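Local coordinates for glutathione S-transferase, N-terminal domain protein (Pseudomonas putida, PDB 4NAX) that binds oxidized glutathione disulfide and probably acts as a glutathione transferase of the GST superfamily, at residues A[3-7]-A[83-87]; A[74-80]-A[96-100]. All coordinates share one frame. Residue numbers count along the deposited sequence, not the author numbering.

Interaction 1: A[3-7]-A[83-87]; sequences ELSAF and QPLPL
How an N-terminal extension can lie against a sheet without hydrogen bonding to it is illustrated by residues 3-7 and 83-87. Residues 4-6 form a single 3-10 turn (phi/psi near -65/-19), closed by the backbone hydrogen bond from Phe7 N to Leu4 O at 3.0 Å; Phe7 then leaves the turn in an extended conformation (-100/112). Opposite, residues 83-87 are extended throughout and enter the edge strand at Leu85. The backbones stay well apart, with CA atoms 7.2 Å apart for Leu4 and Pro84 and 8.7 Å for Phe7 and Pro86, and no hydrogen bond spans the gap.

Apolar packing makes the contact. Phe7 (chi1 m, chi2 85°) directs its CA-to-CB bond toward the strand, so that CE1 lies 3.6 Å from Pro84 CB and CE2 lies 4.1 Å from Pro86 CG; the ring thereby spans both prolines. Leu4 (m, t) adds a contact of 4.0 Å from CD2 to Pro84 CG. Leu85, between the prolines, points its CA-to-CB bond away from 3-7, and its side chain packs on Tyr96 of helix 90-101.

No polar pair closes into a hydrogen bond: Glu3, poorly ordered, still packs against the proline with CD 4.0 Å from Pro84 CD, but its OE1 stays 3.6 Å from Gln83 NE2.

Leu4, Phe7 and Pro84 also rest on Leu75 of the neighbouring strand, and 232 Å² is buried between the segments. This is surface packing of an N-terminal 3-10 turn against the sheet face turned from helix 90-101, at the outer strand of a GST thioredoxin-like domain.

Interaction 2: A[74-80]-A[96-100]; sequences ILDPNGP and YLAEK
One carboxylate serving two side chains of a helix pins strand to helix here: Asp76 OD2 accepts from Tyr96 OH at 2.6 Å and forms a salt bridge with Lys100 NZ at 2.9 Å. The setting is the thioredoxin-like GST domain, where helix 90-101 packs on the sheet. Tyr96 (chi1 t, chi2 67°) and Lys100 (t, t, t, p), one helical turn apart, both reach toward the strand end. Asp76 OD1 takes the Asn78 backbone N at 3.0 Å, an Asx turn that bends the chain out of the strand. Water 1 donates to Asp76 OD1 (2.7 Å) and accepts from Asn78 ND2 (3.0 Å), which also bonds Glu19 O.

Strand 74-76 and helix 96-100 run nearly parallel, at 24°, their axes 12.6 Å apart; CA atoms of Asp76 and Leu97 are 10.0 Å apart, those of Gly79 and Lys100 8.6 Å. Packing adds to this: Ile74 (p, t) sets CD1 3.9 Å from Tyr96 CD2, and beyond the strand Gly79 CA lies 3.5 Å from Tyr96 OH.

How the interactions relate
Interactions 1 and 2, with centres 11 Å apart, show how consecutive elements of a domain share one scaffold: strand 73-76, strand 85-88 and helix 90-101 follow one another in the chain. The antiparallel strands probably hydrogen-bond through Leu87 O to Ile74 N and Leu85 N to Asp76 O, both 2.8 Å. Across them, Phe7 CB packs 3.7 Å from Leu75 CD2, while Leu85 CD2 meets Tyr96 CE1 at 3.4 Å. Both sites touch the second subunit: Pro86 O bonds its Gln114, and Tyr96 stacks edge-to-face with its Tyr113. Bound glutathione disulfide is about 10 Å from the Ile74 side chain and about 14 Å from that of Pro86.

Interaction 1: A[3-7]-A[83-87]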
ATOM      1  N   GLU A   3       1.970  28.606 -11.604  1.00101.52           N
ATOM      2  CA  GLU A   3       0.916  28.898 -10.583  1.00125.52           C
ATOM      3  C   GLU A   3       1.073  28.042  -9.310  1.00 88.33           C
ATOM      4  O   GLU A   3       0.069  27.597  -8.731  1.00 47.73           O
ATOM      5  CB  GLU A   3      -0.488  28.707 -11.193  1.00109.72           C
ATOM      6  CG  GLU A   3      -0.700  27.344 -11.855  1.00109.87           C
ATOM      7  CD  GLU A   3      -2.060  26.727 -11.568  1.00112.99           C
ATOM      8  OE1 GLU A   3      -2.843  26.528 -12.528  1.00 67.29           O
ATOM      9  OE2 GLU A   3      -2.349  26.425 -10.388  1.00 45.09           O
ATOM     10  N   LEU A   4       2.313  27.817  -8.858  1.00 37.28           N
ATOM     11  CA  LEU A   4       2.507  26.999  -7.647  1.00 30.47           C
ATOM     12  C   LEU A   4       2.033  27.726  -6.397  1.00 30.38           C
ATOM     13  O   LEU A   4       1.740  27.083  -5.404  1.00 27.80           O
ATOM     14  CB  LEU A   4       3.958  26.515  -7.466  1.00 31.51           C
ATOM     15  CG  LEU A   4       4.471  25.466  -8.457  1.00 30.35           C
ATOM     16  CD1 LEU A   4       5.782  24.849  -7.978  1.00 36.03           C
ATOM     17  CD2 LEU A   4       3.452  24.371  -8.731  1.00 29.10           C
ATOM     18  N   SER A   5       1.940  29.053  -6.469  1.00 37.83           N
ATOM     19  CA  SER A   5       1.462  29.877  -5.355  1.00 40.11           C
ATOM     20  C   SER A   5       0.024  29.567  -4.905  1.00 32.10           C
ATOM     21  O   SER A   5      -0.362  29.919  -3.794  1.00 41.52           O
ATOM     22  CB  SER A   5       1.611  31.364  -5.700  1.00 91.37           C
ATOM     23  OG  SER A   5       0.702  31.810  -6.708  1.00 89.89           O
ATOM     24  N   ALA A   6      -0.755  28.898  -5.752  1.00 33.62           N
ATOM     25  CA  ALA A   6      -2.099  28.409  -5.385  1.00 35.94           C
ATOM     26  C   ALA A   6      -2.080  27.297  -4.324  1.00 33.99           C
ATOM     27  O   ALA A   6      -3.098  27.012  -3.700  1.00 39.37           O
ATOM     28  CB  ALA A   6      -2.837  27.918  -6.624  1.00 49.09           C
ATOM     29  N   PHE A   7      -0.924  26.662  -4.151  1.00 22.78           N
ATOM     30  CA  PHE A   7      -0.754  25.582  -3.199  1.00 21.26           C
ATOM     31  C   PHE A   7      -0.097  26.136  -1.943  1.00 19.22           C
ATOM     32  O   PHE A   7       1.074  26.520  -1.982  1.00 19.68           O
ATOM     33  CB  PHE A   7       0.105  24.493  -3.839  1.00 19.28           C
ATOM     34  CG  PHE A   7      -0.579  23.834  -4.991  1.00 18.90           C
ATOM     35  CD1 PHE A   7      -0.515  24.399  -6.260  1.00 20.60           C
ATOM     36  CD2 PHE A   7      -1.308  22.672  -4.807  1.00 19.73           C
ATOM     37  CE1 PHE A   7      -1.186  23.820  -7.320  1.00 20.20           C
ATOM     38  CE2 PHE A   7      -1.973  22.082  -5.862  1.00 20.42           C
ATOM     39  CZ  PHE A   7      -1.909  22.649  -7.125  1.00 20.81           C
ATOM     40  N   GLN A  83      -0.475  20.968 -15.991  1.00 20.71           N
ATOM     41  CA  GLN A  83      -1.034  21.585 -14.795  1.00 20.87           C
ATOM     42  C   GLN A  83      -0.356  20.958 -13.564  1.00 17.94           C
ATOM     43  O   GLN A  83       0.035  19.803 -13.617  1.00 17.91           O
ATOM     44  CB  GLN A  83      -2.560  21.345 -14.735  1.00 19.91           C
ATOM     45  CG  GLN A  83      -3.364  22.025 -15.828  1.00 23.37           C
ATOM     46  CD  GLN A  83      -3.265  23.515 -15.716  1.00 26.79           C
ATOM     47  OE1 GLN A  83      -2.369  24.117 -16.295  1.00 26.58           O
ATOM     48  NE2 GLN A  83      -4.141  24.119 -14.918  1.00 35.11           N
ATOM     49  N   PRO A  84      -0.239  21.712 -12.452  1.00 17.52           N
ATOM     50  CA  PRO A  84       0.366  21.108 -11.263  1.00 17.08           C
ATOM     51  C   PRO A  84      -0.383  19.884 -10.760  1.00 16.79           C
ATOM     52  O   PRO A  84      -1.614  19.839 -10.812  1.00 19.18           O
ATOM     53  CB  PRO A  84       0.340  22.243 -10.230  1.00 18.94           C
ATOM     54  CG  PRO A  84       0.389  23.477 -11.069  1.00 24.90           C
ATOM     55  CD  PRO A  84      -0.492  23.150 -12.247  1.00 22.71           C
ATOM     56  N   LEU A  85       0.367  18.896 -10.287  1.00 14.71           N
ATOM     57  CA  LEU A  85      -0.212  17.716  -9.674  1.00 13.48           C
ATOM     58  C   LEU A  85       0.321  17.568  -8.254  1.00 13.63           C
ATOM     59  O   LEU A  85       1.525  17.341  -8.088  1.00 13.60           O
ATOM     60  CB  LEU A  85       0.147  16.462 -10.466  1.00 15.15           C
ATOM     61  CG  LEU A  85      -0.449  15.173  -9.895  1.00 15.19           C
ATOM     62  CD1 LEU A  85      -1.939  15.110 -10.188  1.00 17.63           C
ATOM     63  CD2 LEU A  85       0.249  13.936 -10.407  1.00 18.10           C
ATOM     64  N   PRO A  86      -0.548  17.686  -7.245  1.00 13.44           N
ATOM     65  CA  PRO A  86      -0.192  17.335  -5.871  1.00 13.18           C
ATOM     66  C   PRO A  86      -0.343  15.835  -5.674  1.00 12.92           C
ATOM     67  O   PRO A  86      -1.241  15.229  -6.253  1.00 14.44           O
ATOM     68  CB  PRO A  86      -1.231  18.073  -5.055  1.00 14.17           C
ATOM     69  CG  PRO A  86      -2.464  18.039  -5.928  1.00 15.57           C
ATOM     70  CD  PRO A  86      -1.961  18.087  -7.347  1.00 15.10           C
ATOM     71  N   LEU A  87       0.536  15.224  -4.889  1.00 12.34           N
ATOM     72  CA  LEU A  87       0.413  13.784  -4.646  1.00 12.29           C
ATOM     73  C   LEU A  87       1.148  13.395  -3.376  1.00 11.98           C
ATOM     74  O   LEU A  87       2.271  13.837  -3.137  1.00 13.08           O
ATOM     75  CB  LEU A  87       0.964  12.975  -5.832  1.00 13.31           C
ATOM     76  CG  LEU A  87       0.386  11.584  -6.036  1.00 12.97           C
ATOM     77  CD1 LEU A  87      -1.102  11.629  -6.377  1.00 14.72           C
ATOM     78  CD2 LEU A  87       1.140  10.864  -7.131  1.00 15.00           C
TER

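Interaction 2: A[74-80]-A[96-100]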
ATOM      1  N   ILE A  74       4.706  15.233  -3.055  1.00 12.35           N
ATOM      2  CA  ILE A  74       5.238  16.008  -4.162  1.00 12.19           C
ATOM      3  C   ILE A  74       4.229  17.028  -4.677  1.00 12.29           C
ATOM      4  O   ILE A  74       3.016  16.884  -4.495  1.00 13.04           O
ATOM      5  CB  ILE A  74       5.710  15.132  -5.343  1.00 12.17           C
ATOM      6  CG1 ILE A  74       4.557  14.325  -5.961  1.00 13.31           C
ATOM      7  CG2 ILE A  74       6.848  14.217  -4.901  1.00 12.67           C
ATOM      8  CD1 ILE A  74       4.853  13.743  -7.324  1.00 14.15           C
ATOM      9  N   LEU A  75       4.763  18.031  -5.361  1.00 12.73           N
ATOM     10  CA  LEU A  75       3.962  18.962  -6.174  1.00 13.02           C
ATOM     11  C   LEU A  75       4.709  19.099  -7.491  1.00 12.86           C
ATOM     12  O   LEU A  75       5.787  19.694  -7.544  1.00 13.95           O
ATOM     13  CB  LEU A  75       3.791  20.295  -5.475  1.00 13.81           C
ATOM     14  CG  LEU A  75       2.975  21.342  -6.233  1.00 14.97           C
ATOM     15  CD1 LEU A  75       1.582  20.852  -6.580  1.00 15.34           C
ATOM     16  CD2 LEU A  75       2.925  22.602  -5.382  1.00 16.68           C
ATOM     17  N   ASP A  76       4.177  18.479  -8.541  1.00 13.18           N
ATOM     18  CA  ASP A  76       4.834  18.488  -9.851  1.00 13.77           C
ATOM     19  C   ASP A  76       4.191  19.584 -10.691  1.00 14.10           C
ATOM     20  O   ASP A  76       3.023  19.450 -11.071  1.00 14.96           O
ATOM     21  CB  ASP A  76       4.650  17.162 -10.558  1.00 13.67           C
ATOM     22  CG  ASP A  76       5.432  17.055 -11.854  1.00 14.08           C
ATOM     23  OD1 ASP A  76       6.118  18.034 -12.199  1.00 14.92           O
ATOM     24  OD2 ASP A  76       5.366  16.011 -12.518  1.00 15.07           O
ATOM     25  N   PRO A  77       4.931  20.667 -11.001  1.00 14.20           N
ATOM     26  CA  PRO A  77       4.326  21.710 -11.836  1.00 15.51           C
ATOM     27  C   PRO A  77       3.972  21.188 -13.233  1.00 15.09           C
ATOM     28  O   PRO A  77       3.055  21.735 -13.882  1.00 18.12           O
ATOM     29  CB  PRO A  77       5.398  22.798 -11.904  1.00 16.81           C
ATOM     30  CG  PRO A  77       6.683  22.103 -11.625  1.00 20.08           C
ATOM     31  CD  PRO A  77       6.349  20.955 -10.711  1.00 15.02           C
ATOM     32  N   ASN A  78       4.711  20.182 -13.690  1.00 14.69           N
ATOM     33  CA  ASN A  78       4.537  19.596 -15.017  1.00 15.73           C
ATOM     34  C   ASN A  78       3.740  18.302 -14.954  1.00 14.76           C
ATOM     35  O   ASN A  78       4.158  17.275 -15.466  1.00 16.94           O
ATOM     36  CB  ASN A  78       5.898  19.399 -15.673  1.00 17.71           C
ATOM     37  CG  ASN A  78       6.769  20.629 -15.532  1.00 21.30           C
ATOM     38  OD1 ASN A  78       6.373  21.712 -15.950  1.00 22.76           O
ATOM     39  ND2 ASN A  78       7.935  20.483 -14.900  1.00 21.53           N
ATOM     40  N   GLY A  79       2.575  18.383 -14.316  1.00 15.27           N
ATOM     41  CA  GLY A  79       1.699  17.230 -14.208  1.00 15.16           C
ATOM     42  C   GLY A  79       0.865  17.052 -15.461  1.00 15.78           C
ATOM     43  O   GLY A  79       1.093  17.710 -16.483  1.00 17.50           O
ATOM     44  N   PRO A  80      -0.113  16.158 -15.395  1.00 15.77           N
ATOM     45  CA  PRO A  80      -1.008  15.942 -16.515  1.00 15.81           C
ATOM     46  C   PRO A  80      -1.571  17.266 -17.022  1.00 15.23           C
ATOM     47  O   PRO A  80      -2.018  18.117 -16.263  1.00 16.61           O
ATOM     48  CB  PRO A  80      -2.097  15.054 -15.922  1.00 16.04           C
ATOM     49  CG  PRO A  80      -1.374  14.293 -14.869  1.00 15.61           C
ATOM     50  CD  PRO A  80      -0.430  15.290 -14.258  1.00 15.02           C
ATOM     51  N   TYR A  96       3.406   7.051 -10.257  1.00 12.34           N
ATOM     52  CA  TYR A  96       3.315   8.286 -11.031  1.00 13.03           C
ATOM     53  C   TYR A  96       4.636   8.598 -11.776  1.00 12.59           C
ATOM     54  O   TYR A  96       4.648   8.851 -12.983  1.00 13.49           O
ATOM     55  CB  TYR A  96       2.950   9.468 -10.129  1.00 12.55           C
ATOM     56  CG  TYR A  96       3.055  10.799 -10.842  1.00 12.39           C
ATOM     57  CD1 TYR A  96       2.188  11.122 -11.873  1.00 14.44           C
ATOM     58  CD2 TYR A  96       4.042  11.724 -10.522  1.00 12.79           C
ATOM     59  CE1 TYR A  96       2.301  12.316 -12.564  1.00 14.78           C
ATOM     60  CE2 TYR A  96       4.146  12.926 -11.197  1.00 14.03           C
ATOM     61  CZ  TYR A  96       3.271  13.223 -12.223  1.00 13.72           C
ATOM     62  OH  TYR A  96       3.326  14.419 -12.902  1.00 15.48           O
ATOM     63  N   LEU A  97       5.747   8.558 -11.044  1.00 12.67           N
ATOM     64  CA  LEU A  97       7.031   8.882 -11.643  1.00 13.18           C
ATOM     65  C   LEU A  97       7.475   7.866 -12.673  1.00 12.68           C
ATOM     66  O   LEU A  97       8.085   8.239 -13.677  1.00 13.79           O
ATOM     67  CB  LEU A  97       8.108   9.048 -10.570  1.00 12.80           C
ATOM     68  CG  LEU A  97       7.930  10.252  -9.658  1.00 13.29           C
ATOM     69  CD1 LEU A  97       8.979  10.220  -8.552  1.00 14.50           C
ATOM     70  CD2 LEU A  97       8.010  11.573 -10.408  1.00 15.22           C
ATOM     71  N   ALA A  98       7.182   6.591 -12.445  1.00 12.51           N
ATOM     72  CA  ALA A  98       7.507   5.561 -13.418  1.00 13.08           C
ATOM     73  C   ALA A  98       6.727   5.773 -14.715  1.00 13.68           C
ATOM     74  O   ALA A  98       7.273   5.613 -15.813  1.00 14.96           O
ATOM     75  CB  ALA A  98       7.211   4.193 -12.857  1.00 13.36           C
ATOM     76  N   GLU A  99       5.451   6.108 -14.577  1.00 13.69           N
ATOM     77  CA  GLU A  99       4.585   6.299 -15.742  1.00 13.95           C
ATOM     78  C   GLU A  99       4.908   7.603 -16.485  1.00 14.66           C
ATOM     79  O   GLU A  99       4.875   7.657 -17.716  1.00 17.13           O
ATOM     80  CB  GLU A  99       3.110   6.237 -15.309  1.00 13.83           C
ATOM     81  CG  GLU A  99       2.767   4.801 -14.895  1.00 14.67           C
ATOM     82  CD  GLU A  99       1.401   4.594 -14.289  1.00 15.97           C
ATOM     83  OE1 GLU A  99       0.681   5.567 -13.983  1.00 16.54           O
ATOM     84  OE2 GLU A  99       1.047   3.405 -14.089  1.00 15.84           O
ATOM     85  N   LYS A 100       5.267   8.637 -15.733  1.00 14.56           N
ATOM     86  CA  LYS A 100       5.667   9.912 -16.298  1.00 15.35           C
ATOM     87  C   LYS A 100       6.938   9.769 -17.122  1.00 15.83           C
ATOM     88  O   LYS A 100       7.045  10.310 -18.219  1.00 18.17           O
ATOM     89  CB  LYS A 100       5.903  10.920 -15.173  1.00 14.91           C
ATOM     90  CG  LYS A 100       6.390  12.291 -15.612  1.00 16.75           C
ATOM     91  CD  LYS A 100       6.737  13.141 -14.385  1.00 17.27           C
ATOM     92  CE  LYS A 100       7.404  14.450 -14.734  1.00 20.07           C
ATOM     93  NZ  LYS A 100       6.433  15.482 -15.137  1.00 19.04           N
TER
HETATM   94  O   HOH W   1       8.359  17.758 -13.739  1.00 18.48           O
HETATM   95  O   HOH W   2       2.891  14.272 -15.665  1.00 28.13           O